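Local coordinates for adhesion G-protein coupled receptor G6 (Danio rerio, PDB 6V55) that acts as an adhesion G-protein coupled receptor with a calcium-binding extracellular region, probably serving cell adhesion and signalling in myelination, at residues 65-69 and 86-91; 173-178 and 254-258; 272-276 and 288-292; 623-628 and 638-644; 671-677 and 696-702. The contacts are given in a common frame with arbitrary orientation. Residues are numbered along the deposited sequence.

Interaction 1. Residues 65-69 and 86-91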
# COMPACT_ATOMS: atom_id res chain seq x y z
N VAL A 65 -5.31 2.83 -1.36
CA VAL A 65 -5.21 4.22 -0.87
C VAL A 65 -6.52 4.58 -0.18
O VAL A 65 -7.58 4.59 -0.81
CB VAL A 65 -4.91 5.22 -2.00
CG1 VAL A 65 -4.79 6.63 -1.41
CG2 VAL A 65 -3.65 4.83 -2.74
N LYS A 66 -6.43 4.92 1.11
CA LYS A 66 -7.60 5.12 1.96
C LYS A 66 -7.63 6.57 2.44
O LYS A 66 -6.72 7.03 3.14
CB LYS A 66 -7.57 4.15 3.16
CG LYS A 66 -8.92 3.55 3.52
CD LYS A 66 -8.78 2.31 4.42
CE LYS A 66 -8.69 2.64 5.92
NZ LYS A 66 -8.18 1.47 6.75
N THR A 67 -8.66 7.30 2.04
CA THR A 67 -8.98 8.55 2.70
C THR A 67 -10.22 8.33 3.56
O THR A 67 -10.68 7.20 3.74
CB THR A 67 -9.13 9.67 1.68
OG1 THR A 67 -9.72 10.80 2.32
CG2 THR A 67 -9.97 9.22 0.50
N GLY A 68 -10.75 9.42 4.11
CA GLY A 68 -11.84 9.32 5.07
C GLY A 68 -13.16 8.88 4.48
O GLY A 68 -14.03 8.39 5.21
N THR A 69 -13.32 9.01 3.15
CA THR A 69 -14.58 8.73 2.49
C THR A 69 -14.50 7.69 1.37
O THR A 69 -15.55 7.20 0.94
CB THR A 69 -15.17 10.02 1.91
OG1 THR A 69 -14.12 10.76 1.26
CG2 THR A 69 -15.77 10.88 3.02
N SER A 86 -6.53 13.60 0.25
CA SER A 86 -7.36 13.19 1.39
C SER A 86 -8.46 14.21 1.68
O SER A 86 -8.27 15.42 1.55
CB SER A 86 -6.50 13.01 2.64
OG SER A 86 -5.95 14.25 3.05
N THR A 87 -9.62 13.70 2.09
CA THR A 87 -10.74 14.57 2.41
C THR A 87 -10.64 15.15 3.82
O THR A 87 -11.04 16.29 4.05
CB THR A 87 -12.05 13.81 2.20
OG1 THR A 87 -12.06 12.64 3.02
CG2 THR A 87 -12.15 13.37 0.76
N GLY A 88 -10.10 14.39 4.76
CA GLY A 88 -9.70 14.89 6.05
C GLY A 88 -8.20 15.05 6.16
O GLY A 88 -7.50 15.25 5.16
N ASN A 89 -7.69 14.95 7.37
CA ASN A 89 -6.27 15.17 7.59
C ASN A 89 -5.46 13.89 7.65
O ASN A 89 -4.24 13.96 7.85
CB ASN A 89 -6.05 15.98 8.86
CG ASN A 89 -6.70 15.37 10.05
OD1 ASN A 89 -7.63 14.57 9.92
ND2 ASN A 89 -6.24 15.75 11.23
N VAL A 90 -6.08 12.71 7.51
CA VAL A 90 -5.34 11.45 7.52
C VAL A 90 -5.47 10.75 6.17
O VAL A 90 -6.58 10.57 5.65
CB VAL A 90 -5.79 10.51 8.65
CG1 VAL A 90 -4.69 9.55 8.93
CG2 VAL A 90 -6.10 11.28 9.92
N MET A 91 -4.33 10.35 5.60
CA MET A 91 -4.27 9.50 4.42
C MET A 91 -3.48 8.24 4.75
O MET A 91 -2.36 8.34 5.25
CB MET A 91 -3.62 10.23 3.24
CG MET A 91 -3.47 9.35 2.01
SD MET A 91 -4.79 9.63 0.84
CE MET A 91 -4.12 11.05 0.02
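The hydrogen bonds across this contact gather on the side chain of Thr-67. Its OG1 accepts from Thr-87 N at 2.9 Å in an almost straight bond. The same Thr-67 OG1 lies 3.1 Å from Thr-87 OG1. Within its own segment it takes a very short bond of 2.5 Å from Gly-68 N. Further out, Thr-69 OG1 and Thr-87 OG1 are 3.3 Å apart, a weak bond in a poorly ordered part of the loop. Ser-86 turns its hydroxyl elsewhere and bonds Val-43 N of strand 41-51.

The setting is the CUB domain, a beta-sandwich. Strands 62-66 and 90-96 are antiparallel neighbours in one of its sheets, and Lys-66 still shares backbone hydrogen bonding with Glu-92. Past Lys-66 the chains leave the ladder and the threonine network takes over. The calcium site belongs to the other end of these strands, since its ligands Asp-61 and Asp-98 lie just before the first strand and just after the second.

Apolar contact is confined to the inner side. Val-65 CG1 touches Met-91 SD at 3.8 Å, and both side chains also pack on Ile-45 of the facing sheet. Backbone approach is close as well, with Lys-66 O 3.7 Å from Met-91 CA. The Lys-66 side chain leads away from the contact, to about 4 Å from a bound N-acetylglucosamine.

Interaction 2. Residues 173-178 and 254-258; sequences SILAFE and KGSSS
Ser-173, Glu-178 and Gly-255 carry most of this contact between a strand and a loop. Segment 173-178 turns a corner at Ile-174. Ile-174 and Leu-175 both face Leu-166, a classic beta bulge, and an extended strand follows from there. Ser-173, Ala-176 and Glu-178 all point their CB atoms toward the loop. The nearest CA pairs are Ala-176 with Gly-255 at 5.1 Å and Ser-173 with Ser-256 at 6.5 Å.

Ser-173 has an m rotamer, and its OG donates to Gly-255 O at 2.7 Å. Glu-178 has chi1 p and chi2 t. Its OE1 accepts from Ser-256 N at 2.8 Å, and its OE2 accepts from Ser-256 OG at a very short 2.3 Å.

Gly-255 has phi/psi of 71/-148. Its CA lies 3.7 Å from Ala-176 CB and 3.0 Å from Glu-178 OE1. A side chain here would clash with that carboxylate. Ser-256 (-89/70) centres an inverse gamma turn. Lys-254 sends NZ to Gly-171 O.

The contact ties a sheet of the pentraxin-like, concanavalin-type sandwich to the loop after strand 248-251. Its chemistry is polar: a buried carboxylate meets a backbone amide and a hydroxyl, so the loop's acidic partner gains two donors without a salt bridge.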
# COMPACT_ATOMS: atom_id res chain seq x y z
N SER A 173 -8.92 55.72 9.36
CA SER A 173 -9.62 54.96 8.34
C SER A 173 -9.84 55.80 7.08
O SER A 173 -10.17 56.98 7.15
CB SER A 173 -10.97 54.46 8.86
OG SER A 173 -10.87 53.93 10.18
N ILE A 174 -9.63 55.17 5.92
CA ILE A 174 -9.82 55.84 4.64
C ILE A 174 -10.83 55.15 3.74
O ILE A 174 -11.34 55.78 2.80
CB ILE A 174 -8.49 56.02 3.88
CG1 ILE A 174 -7.82 54.67 3.60
CG2 ILE A 174 -7.57 56.97 4.63
CD1 ILE A 174 -6.56 54.78 2.75
N LEU A 175 -11.13 53.88 3.96
CA LEU A 175 -12.21 53.19 3.26
C LEU A 175 -12.84 52.25 4.27
O LEU A 175 -12.12 51.55 4.99
CB LEU A 175 -11.73 52.41 2.03
CG LEU A 175 -12.85 51.67 1.30
CD1 LEU A 175 -13.81 52.66 0.66
CD2 LEU A 175 -12.34 50.66 0.29
N ALA A 176 -14.17 52.25 4.35
CA ALA A 176 -14.90 51.38 5.25
C ALA A 176 -16.31 51.15 4.73
O ALA A 176 -16.96 52.09 4.25
CB ALA A 176 -14.96 51.96 6.66
N PHE A 177 -16.79 49.91 4.83
CA PHE A 177 -18.19 49.61 4.55
C PHE A 177 -18.85 49.23 5.86
O PHE A 177 -18.55 48.19 6.44
CB PHE A 177 -18.34 48.47 3.54
CG PHE A 177 -19.77 48.19 3.15
CD1 PHE A 177 -20.65 49.24 2.87
CD2 PHE A 177 -20.22 46.89 3.03
CE1 PHE A 177 -21.95 48.99 2.49
CE2 PHE A 177 -21.53 46.62 2.64
CZ PHE A 177 -22.40 47.67 2.38
N GLU A 178 -19.75 50.09 6.33
CA GLU A 178 -20.34 49.89 7.64
C GLU A 178 -21.78 50.36 7.59
O GLU A 178 -22.11 51.33 6.90
CB GLU A 178 -19.56 50.64 8.71
CG GLU A 178 -19.19 52.02 8.26
CD GLU A 178 -18.53 52.82 9.34
OE1 GLU A 178 -17.82 52.22 10.18
OE2 GLU A 178 -18.71 54.06 9.35
N LYS A 254 -12.45 48.81 12.43
CA LYS A 254 -12.87 50.01 13.15
C LYS A 254 -13.96 50.80 12.43
O LYS A 254 -14.87 51.33 13.09
CB LYS A 254 -11.64 50.88 13.41
CG LYS A 254 -11.89 52.17 14.20
CD LYS A 254 -10.56 52.86 14.50
CE LYS A 254 -9.80 53.15 13.21
NZ LYS A 254 -8.41 53.58 13.44
N GLY A 255 -13.91 50.88 11.10
CA GLY A 255 -14.87 51.69 10.38
C GLY A 255 -14.61 53.16 10.61
O GLY A 255 -13.47 53.58 10.84
N SER A 256 -15.69 53.95 10.61
CA SER A 256 -15.60 55.39 10.81
C SER A 256 -15.69 55.72 12.30
O SER A 256 -16.68 56.27 12.81
CB SER A 256 -16.70 56.09 10.03
OG SER A 256 -16.93 55.45 8.79
N SER A 257 -14.62 55.36 13.01
CA SER A 257 -14.45 55.63 14.43
C SER A 257 -13.03 56.11 14.65
O SER A 257 -12.13 55.82 13.87
CB SER A 257 -14.76 54.40 15.30
OG SER A 257 -15.96 53.75 14.89
N SER A 258 -12.84 56.86 15.73
CA SER A 258 -11.54 57.49 15.98
C SER A 258 -10.58 56.61 16.78
O SER A 258 -9.36 56.72 16.60
CB SER A 258 -11.73 58.84 16.68
OG SER A 258 -12.82 58.82 17.58

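Interaction 3. Residues 272-276 and 288-292; sequences NFRLW and LTCDT
The shortest bond runs from Asn-272 ND2 to Cys-290 O, 2.6 Å and nearly straight. Arg-274 adds a second tie, NH1 donating to Thr-289 O at 3.2 Å. A weak bond of 3.5 Å joins Arg-274 NH1 to Thr-292 O. Cys-290 O also sits over one face of the guanidinium, 3.9 Å from Arg-274 NH1. The arginine (chi1 m, chi2 t, chi3 m) is steadied by its own strand, as Arg-274 NE donates to Asn-272 O at 3.2 Å.

The acceptors are presented by a type I turn from Thr-289 to Thr-292. Thr-292 OG1 closes on Thr-289 O at 2.7 Å. Thr-289 OG1 takes Asp-291 N at 3.3 Å, an ST turn. Backbones stay apart: Asn-272 and Cys-290 CA atoms are 7.3 Å from each other, Arg-274 and Thr-292 8.9 Å. Asn-272 has left-handed phi/psi of 63/45; the strand beyond is extended.

Outward, the Trp-276 indole (chi1 -75°, chi2 -98°) brings CZ2 to 4.3 Å from Leu-288 CD1.

In this pentraxin-like sandwich, strand 268-276 pairs with strand 145-154. Asn-272, Arg-274 and Trp-276 face the loop that follows helix 282-286, while Phe-273 and Leu-275 pack on Leu-249 of the second sheet.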
# COMPACT_ATOMS: atom_id res chain seq x y z
N ASN A 272 -15.15 34.73 0.63
CA ASN A 272 -14.73 35.11 -0.74
C ASN A 272 -14.48 36.62 -0.91
O ASN A 272 -14.86 37.23 -1.92
CB ASN A 272 -15.70 34.58 -1.80
CG ASN A 272 -14.98 34.16 -3.06
OD1 ASN A 272 -13.75 34.01 -3.05
ND2 ASN A 272 -15.72 34.01 -4.14
N PHE A 273 -13.79 37.22 0.07
CA PHE A 273 -13.48 38.65 0.03
C PHE A 273 -12.36 38.91 -0.98
O PHE A 273 -11.24 38.42 -0.82
CB PHE A 273 -13.07 39.15 1.42
CG PHE A 273 -13.00 40.66 1.53
CD1 PHE A 273 -11.81 41.35 1.26
CD2 PHE A 273 -14.10 41.38 1.95
CE1 PHE A 273 -11.75 42.73 1.37
CE2 PHE A 273 -14.04 42.76 2.07
CZ PHE A 273 -12.86 43.43 1.78
N ARG A 274 -12.67 39.70 -2.00
CA ARG A 274 -11.73 40.01 -3.07
C ARG A 274 -11.78 41.50 -3.39
O ARG A 274 -12.79 42.17 -3.16
CB ARG A 274 -12.03 39.18 -4.34
CG ARG A 274 -11.99 37.65 -4.19
CD ARG A 274 -12.81 36.95 -5.27
NE ARG A 274 -14.25 36.97 -5.00
CZ ARG A 274 -15.19 36.77 -5.93
NH1 ARG A 274 -14.84 36.55 -7.20
NH2 ARG A 274 -16.49 36.81 -5.59
N LEU A 275 -10.67 42.02 -3.92
CA LEU A 275 -10.49 43.44 -4.23
C LEU A 275 -9.76 43.60 -5.55
O LEU A 275 -8.83 42.85 -5.85
CB LEU A 275 -9.72 44.15 -3.11
CG LEU A 275 -9.46 45.66 -3.17
CD1 LEU A 275 -10.76 46.43 -3.32
CD2 LEU A 275 -8.74 46.07 -1.91
N TRP A 276 -10.17 44.60 -6.33
CA TRP A 276 -9.61 44.86 -7.66
C TRP A 276 -9.24 46.33 -7.81
O TRP A 276 -9.76 47.20 -7.11
CB TRP A 276 -10.60 44.51 -8.77
CG TRP A 276 -10.82 43.07 -9.08
CD1 TRP A 276 -10.23 42.34 -10.08
CD2 TRP A 276 -11.74 42.19 -8.42
NE1 TRP A 276 -10.71 41.05 -10.07
CE2 TRP A 276 -11.64 40.93 -9.07
CE3 TRP A 276 -12.63 42.33 -7.35
CZ2 TRP A 276 -12.41 39.83 -8.67
CZ3 TRP A 276 -13.40 41.24 -6.96
CH2 TRP A 276 -13.28 40.01 -7.61
N LEU A 288 -18.69 37.28 -13.74
CA LEU A 288 -17.88 37.19 -12.52
C LEU A 288 -18.34 35.96 -11.75
O LEU A 288 -19.36 36.00 -11.05
CB LEU A 288 -18.01 38.45 -11.67
CG LEU A 288 -16.90 38.66 -10.64
CD1 LEU A 288 -15.69 39.17 -11.36
CD2 LEU A 288 -17.31 39.61 -9.51
N THR A 289 -17.57 34.88 -11.89
CA THR A 289 -17.69 33.69 -11.07
C THR A 289 -17.07 33.95 -9.69
O THR A 289 -16.30 34.89 -9.49
CB THR A 289 -17.00 32.51 -11.76
OG1 THR A 289 -15.58 32.58 -11.55
CG2 THR A 289 -17.28 32.55 -13.27
N CYS A 290 -17.41 33.08 -8.73
CA CYS A 290 -16.84 33.17 -7.40
C CYS A 290 -15.40 32.64 -7.32
O CYS A 290 -14.76 32.81 -6.27
CB CYS A 290 -17.74 32.42 -6.41
SG CYS A 290 -18.48 30.92 -7.09
N ASP A 291 -14.88 32.04 -8.39
CA ASP A 291 -13.54 31.48 -8.44
C ASP A 291 -12.51 32.43 -9.04
O ASP A 291 -11.33 32.08 -9.08
CB ASP A 291 -13.56 30.17 -9.26
CG ASP A 291 -12.60 29.12 -8.71
OD1 ASP A 291 -12.42 29.06 -7.48
OD2 ASP A 291 -12.03 28.36 -9.52
N THR A 292 -12.92 33.61 -9.52
CA THR A 292 -12.01 34.56 -10.16
C THR A 292 -11.13 35.26 -9.14
O THR A 292 -11.59 35.69 -8.08
CB THR A 292 -12.79 35.60 -10.97
OG1 THR A 292 -13.97 35.98 -10.24
CG2 THR A 292 -13.16 35.08 -12.35

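Interaction 4. Residues 623-628 and 638-644; sequences STLSAF and IDFDSEA
Strand 623-628 is extended throughout and runs antiparallel to the short strand ending at Asp-639. At Ser-623 the contact is slight. Thr-624 (chi1 m) brings CG2 to 3.9 Å from Glu-643 N, against the returning loop. Leu-625 (chi1 m, chi2 93°) sets CD2 3.7 Å from Phe-640 CD2, and its CA makes a CA-H...O contact of 3.3 Å with Asp-639 O.

Ser-626 is the centre of the ladder. It forms a hydrogen-bonded pair with Asp-639, CA atoms 4.8 Å apart. Ser-626 N donates to Asp-639 O at 2.7 Å, and Asp-639 N to Ser-626 O at 2.6 Å. The Ser-626 side chain (t) accepts from Ala-644 N at 3.1 Å.

Asp-639 OD1 takes the amides of Asp-641 and Ser-642, each N 3.2 Å away. This Asx turn folds residues 640-644 back over the strand. Ala-627 and Ile-638 form the next, non-hydrogen-bonded pair, CA atoms 4.6 Å apart. Phe-628 (chi1 p) ends the walk. Ala-644 CB lies over its ring face, 4.0 Å from the centroid, a CH-pi contact.

The two strands form a beta hairpin in a GAIN-like region. Strand 637-639 is outermost in its sheet, and 623-628 pairs on its other side with 649-653. Ala-627 and Ile-638 face Phe-674 of the neighbouring sheet; Phe-640 reaches strand 600-603.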
# COMPACT_ATOMS: atom_id res chain seq x y z
N SER A 623 42.59 -33.39 -19.60
CA SER A 623 41.73 -32.22 -19.43
C SER A 623 41.96 -31.62 -18.05
O SER A 623 42.20 -32.35 -17.09
CB SER A 623 40.24 -32.58 -19.61
OG SER A 623 39.47 -31.47 -20.02
N THR A 624 41.89 -30.29 -17.97
CA THR A 624 41.93 -29.56 -16.70
C THR A 624 40.73 -28.63 -16.66
O THR A 624 40.51 -27.88 -17.62
CB THR A 624 43.23 -28.77 -16.53
OG1 THR A 624 44.33 -29.69 -16.40
CG2 THR A 624 43.19 -27.88 -15.29
N LEU A 625 39.94 -28.70 -15.59
CA LEU A 625 38.74 -27.90 -15.43
C LEU A 625 38.79 -27.21 -14.08
O LEU A 625 39.41 -27.73 -13.14
CB LEU A 625 37.45 -28.74 -15.53
CG LEU A 625 37.17 -29.59 -16.76
CD1 LEU A 625 37.67 -31.02 -16.57
CD2 LEU A 625 35.69 -29.61 -16.99
N SER A 626 38.11 -26.07 -13.98
CA SER A 626 38.38 -25.12 -12.90
C SER A 626 37.14 -24.30 -12.57
O SER A 626 36.42 -23.85 -13.47
CB SER A 626 39.53 -24.20 -13.31
OG SER A 626 40.11 -23.56 -12.19
N ALA A 627 36.91 -24.09 -11.28
CA ALA A 627 35.84 -23.23 -10.79
C ALA A 627 36.42 -21.99 -10.13
O ALA A 627 37.37 -22.07 -9.35
CB ALA A 627 34.96 -23.99 -9.80
N PHE A 628 35.81 -20.84 -10.41
CA PHE A 628 36.35 -19.56 -9.97
C PHE A 628 35.22 -18.53 -9.95
O PHE A 628 34.17 -18.73 -10.58
CB PHE A 628 37.52 -19.11 -10.86
CG PHE A 628 37.11 -18.62 -12.24
CD1 PHE A 628 36.73 -19.52 -13.25
CD2 PHE A 628 37.12 -17.26 -12.54
CE1 PHE A 628 36.37 -19.08 -14.52
CE2 PHE A 628 36.76 -16.80 -13.80
CZ PHE A 628 36.38 -17.71 -14.80
N ILE A 638 32.88 -21.47 -14.50
CA ILE A 638 33.64 -22.68 -14.81
C ILE A 638 34.62 -22.37 -15.94
O ILE A 638 34.21 -21.96 -17.03
CB ILE A 638 32.73 -23.85 -15.19
CG1 ILE A 638 31.97 -24.32 -13.96
CG2 ILE A 638 33.55 -25.04 -15.71
CD1 ILE A 638 30.93 -25.36 -14.30
N ASP A 639 35.91 -22.58 -15.67
CA ASP A 639 36.95 -22.63 -16.70
C ASP A 639 37.10 -24.08 -17.15
O ASP A 639 37.42 -24.96 -16.34
CB ASP A 639 38.26 -22.10 -16.11
CG ASP A 639 39.26 -21.66 -17.17
OD1 ASP A 639 39.38 -22.29 -18.25
OD2 ASP A 639 39.98 -20.67 -16.89
N PHE A 640 36.89 -24.33 -18.44
CA PHE A 640 36.93 -25.70 -18.95
C PHE A 640 38.29 -26.13 -19.48
O PHE A 640 38.50 -27.32 -19.71
CB PHE A 640 35.91 -25.87 -20.08
CG PHE A 640 34.48 -25.98 -19.60
CD1 PHE A 640 33.64 -24.87 -19.64
CD2 PHE A 640 33.98 -27.20 -19.14
CE1 PHE A 640 32.34 -24.96 -19.22
CE2 PHE A 640 32.66 -27.30 -18.72
CZ PHE A 640 31.84 -26.19 -18.75
N ASP A 641 39.21 -25.19 -19.70
CA ASP A 641 40.46 -25.49 -20.38
C ASP A 641 41.67 -25.40 -19.46
O ASP A 641 42.54 -26.26 -19.50
CB ASP A 641 40.66 -24.53 -21.56
CG ASP A 641 39.57 -24.66 -22.61
OD1 ASP A 641 38.76 -25.61 -22.53
OD2 ASP A 641 39.52 -23.80 -23.52
N SER A 642 41.74 -24.36 -18.65
CA SER A 642 42.90 -24.05 -17.83
C SER A 642 42.53 -24.15 -16.36
O SER A 642 41.37 -24.37 -16.01
CB SER A 642 43.41 -22.65 -18.16
OG SER A 642 42.32 -21.78 -18.44
N GLU A 643 43.52 -24.01 -15.49
CA GLU A 643 43.29 -23.70 -14.09
C GLU A 643 43.22 -22.18 -13.97
O GLU A 643 44.23 -21.49 -14.18
CB GLU A 643 44.40 -24.27 -13.20
CG GLU A 643 44.36 -23.74 -11.77
CD GLU A 643 45.46 -24.29 -10.87
OE1 GLU A 643 46.35 -25.03 -11.35
OE2 GLU A 643 45.41 -23.98 -9.65
N ALA A 644 42.04 -21.66 -13.66
CA ALA A 644 41.84 -20.22 -13.55
C ALA A 644 42.53 -19.66 -12.32
O ALA A 644 42.85 -20.39 -11.37
CB ALA A 644 40.35 -19.89 -13.50

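Interaction 5. Residues 671-677 and 696-702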
# COMPACT_ATOMS: atom_id res chain seq x y z
N ARG A 671 30.72 -36.66 -22.84
CA ARG A 671 30.74 -35.37 -22.19
C ARG A 671 31.68 -35.40 -21.01
O ARG A 671 32.04 -36.46 -20.52
CB ARG A 671 29.36 -34.96 -21.67
CG ARG A 671 28.36 -34.60 -22.72
CD ARG A 671 27.06 -35.29 -22.44
NE ARG A 671 25.98 -34.76 -23.28
CZ ARG A 671 24.93 -34.07 -22.84
NH1 ARG A 671 24.78 -33.81 -21.55
NH2 ARG A 671 24.02 -33.65 -23.70
N ILE A 672 32.08 -34.21 -20.56
CA ILE A 672 32.62 -34.01 -19.22
C ILE A 672 31.61 -33.19 -18.45
O ILE A 672 31.08 -32.21 -18.99
CB ILE A 672 33.98 -33.30 -19.23
CG1 ILE A 672 34.85 -33.88 -20.34
CG2 ILE A 672 34.66 -33.43 -17.86
CD1 ILE A 672 36.30 -33.46 -20.32
N ASN A 673 31.32 -33.59 -17.22
CA ASN A 673 30.41 -32.88 -16.34
C ASN A 673 31.20 -32.23 -15.22
O ASN A 673 32.20 -32.77 -14.76
CB ASN A 673 29.40 -33.86 -15.74
CG ASN A 673 28.64 -34.64 -16.80
OD1 ASN A 673 28.30 -34.09 -17.84
ND2 ASN A 673 28.40 -35.93 -16.56
N PHE A 674 30.75 -31.07 -14.76
CA PHE A 674 31.45 -30.40 -13.68
C PHE A 674 30.42 -29.66 -12.85
O PHE A 674 29.58 -28.96 -13.42
CB PHE A 674 32.51 -29.45 -14.25
CG PHE A 674 33.44 -28.83 -13.23
CD1 PHE A 674 33.10 -27.65 -12.58
CD2 PHE A 674 34.68 -29.39 -12.99
CE1 PHE A 674 33.94 -27.06 -11.65
CE2 PHE A 674 35.56 -28.79 -12.07
CZ PHE A 674 35.18 -27.62 -11.41
N MET A 675 30.46 -29.83 -11.53
CA MET A 675 29.62 -29.08 -10.60
C MET A 675 30.48 -28.51 -9.48
O MET A 675 31.39 -29.18 -8.98
CB MET A 675 28.53 -29.96 -9.96
CG MET A 675 27.75 -30.81 -10.94
SD MET A 675 26.55 -31.90 -10.22
CE MET A 675 27.00 -33.38 -11.14
N PHE A 676 30.20 -27.27 -9.09
CA PHE A 676 30.86 -26.65 -7.95
C PHE A 676 29.77 -26.26 -6.95
O PHE A 676 28.86 -25.50 -7.30
CB PHE A 676 31.68 -25.43 -8.38
CG PHE A 676 32.28 -24.66 -7.24
CD1 PHE A 676 31.69 -23.47 -6.79
CD2 PHE A 676 33.45 -25.10 -6.64
CE1 PHE A 676 32.24 -22.77 -5.73
CE2 PHE A 676 34.02 -24.39 -5.59
CZ PHE A 676 33.41 -23.23 -5.13
N PHE A 677 29.88 -26.77 -5.73
CA PHE A 677 28.91 -26.45 -4.68
C PHE A 677 29.54 -25.40 -3.76
O PHE A 677 30.49 -25.69 -3.03
CB PHE A 677 28.52 -27.71 -3.90
CG PHE A 677 27.60 -28.63 -4.67
CD1 PHE A 677 28.12 -29.57 -5.55
CD2 PHE A 677 26.22 -28.56 -4.48
CE1 PHE A 677 27.28 -30.43 -6.25
CE2 PHE A 677 25.37 -29.43 -5.18
CZ PHE A 677 25.90 -30.36 -6.06
N TYR A 696 34.86 -26.64 -0.14
CA TYR A 696 33.78 -26.69 -1.11
C TYR A 696 33.65 -28.13 -1.60
O TYR A 696 34.53 -28.96 -1.41
CB TYR A 696 34.05 -25.74 -2.27
CG TYR A 696 34.14 -24.31 -1.81
CD1 TYR A 696 32.98 -23.58 -1.58
CD2 TYR A 696 35.37 -23.70 -1.57
CE1 TYR A 696 33.04 -22.26 -1.14
CE2 TYR A 696 35.44 -22.37 -1.12
CZ TYR A 696 34.26 -21.67 -0.92
OH TYR A 696 34.29 -20.37 -0.47
N VAL A 697 32.52 -28.44 -2.23
CA VAL A 697 32.36 -29.76 -2.84
C VAL A 697 32.36 -29.58 -4.34
O VAL A 697 31.57 -28.80 -4.89
CB VAL A 697 31.08 -30.45 -2.37
CG1 VAL A 697 31.07 -31.86 -2.92
CG2 VAL A 697 31.05 -30.47 -0.87
N VAL A 698 33.27 -30.28 -5.01
CA VAL A 698 33.34 -30.27 -6.46
C VAL A 698 33.02 -31.68 -6.96
O VAL A 698 33.42 -32.67 -6.34
CB VAL A 698 34.72 -29.76 -6.95
CG1 VAL A 698 35.91 -30.59 -6.45
CG2 VAL A 698 34.76 -29.59 -8.44
N ALA A 699 32.22 -31.76 -8.02
CA ALA A 699 31.93 -33.03 -8.64
C ALA A 699 32.36 -33.05 -10.11
O ALA A 699 32.45 -32.00 -10.76
CB ALA A 699 30.45 -33.39 -8.54
N SER A 700 32.64 -34.26 -10.61
CA SER A 700 32.93 -34.45 -12.02
C SER A 700 32.59 -35.88 -12.41
O SER A 700 32.64 -36.78 -11.57
CB SER A 700 34.38 -34.16 -12.36
OG SER A 700 34.53 -34.00 -13.77
N SER A 701 32.26 -36.07 -13.69
CA SER A 701 32.00 -37.39 -14.26
C SER A 701 32.10 -37.26 -15.77
O SER A 701 32.16 -36.16 -16.32
CB SER A 701 30.62 -37.94 -13.88
OG SER A 701 29.59 -37.28 -14.60
N VAL A 702 32.07 -38.41 -16.45
CA VAL A 702 32.07 -38.42 -17.90
C VAL A 702 30.86 -39.14 -18.47
O VAL A 702 30.82 -39.42 -19.66
CB VAL A 702 33.35 -39.03 -18.47
CG1 VAL A 702 34.50 -38.08 -18.30
CG2 VAL A 702 33.62 -40.30 -17.73
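Side chains of two antiparallel strands interlock on both faces. On one face Phe-674, Phe-676, Val-698 and Ser-700 project together. The Phe-674 ring stands up from its own strand, and its CZ meets Val-698 CG2 at 3.6 Å. Phe-676 reaches over the end of the ladder. Its CZ lies over the Tyr-696 ring face, 3.6 Å from Tyr-696 CG.

On the opposite face larger side chains of 671-677 stand beside smaller ones of 697-701. Ala-699 is a hollow beside Met-675, CB to CB 4.2 Å. Val-697 fits against Phe-677, CB to CB 4.0 Å. The long Met-675 chain rises to Val-587 of helix 573-593.

The strand axes run 4.7 Å apart at 170°, in a sheet of what appears to be a GAIN domain. Strand 697-701 is the outermost of this chain's own strands, but Val-698 and Ala-699 pair with a bound peptide chain, so the sheet continues. This is consistent with the tethered peptide left by GPS cleavage.

Backbone bonds run from Met-675 N to Ala-699 O, 3.0 Å, and from Ala-699 N to Met-675 O, 2.9 Å. Serines admit polar links: Asn-673 ND2 to Ser-701 OG, 2.7 Å, and Ser-700 OG to Asn-673 O, 2.8 Å.

Overall arrangement
The five contacts follow one another along the chain and mark three regions. Interaction 1 lies in the CUB domain, whose calcium site lies beyond both strands' far ends. Interactions 2 and 3 belong to the pentraxin-like sandwich, with centres 22 Å apart and nearest atoms about 6 Å apart. Interactions 4 and 5 lie far away, on the opposite side of the chain's centre; the centres of interactions 2 and 5 are 99 Å apart. Interactions 4 and 5 touch across two facing sheets: Ile-638 CD1 is 3.6 Å from Phe-674 CD1, and Ala-627 CB is 3.7 Å from Phe-676 CD2. Interaction 1 is nearer to interaction 3 (centres 29 Å apart) than to interaction 5 (60 Å).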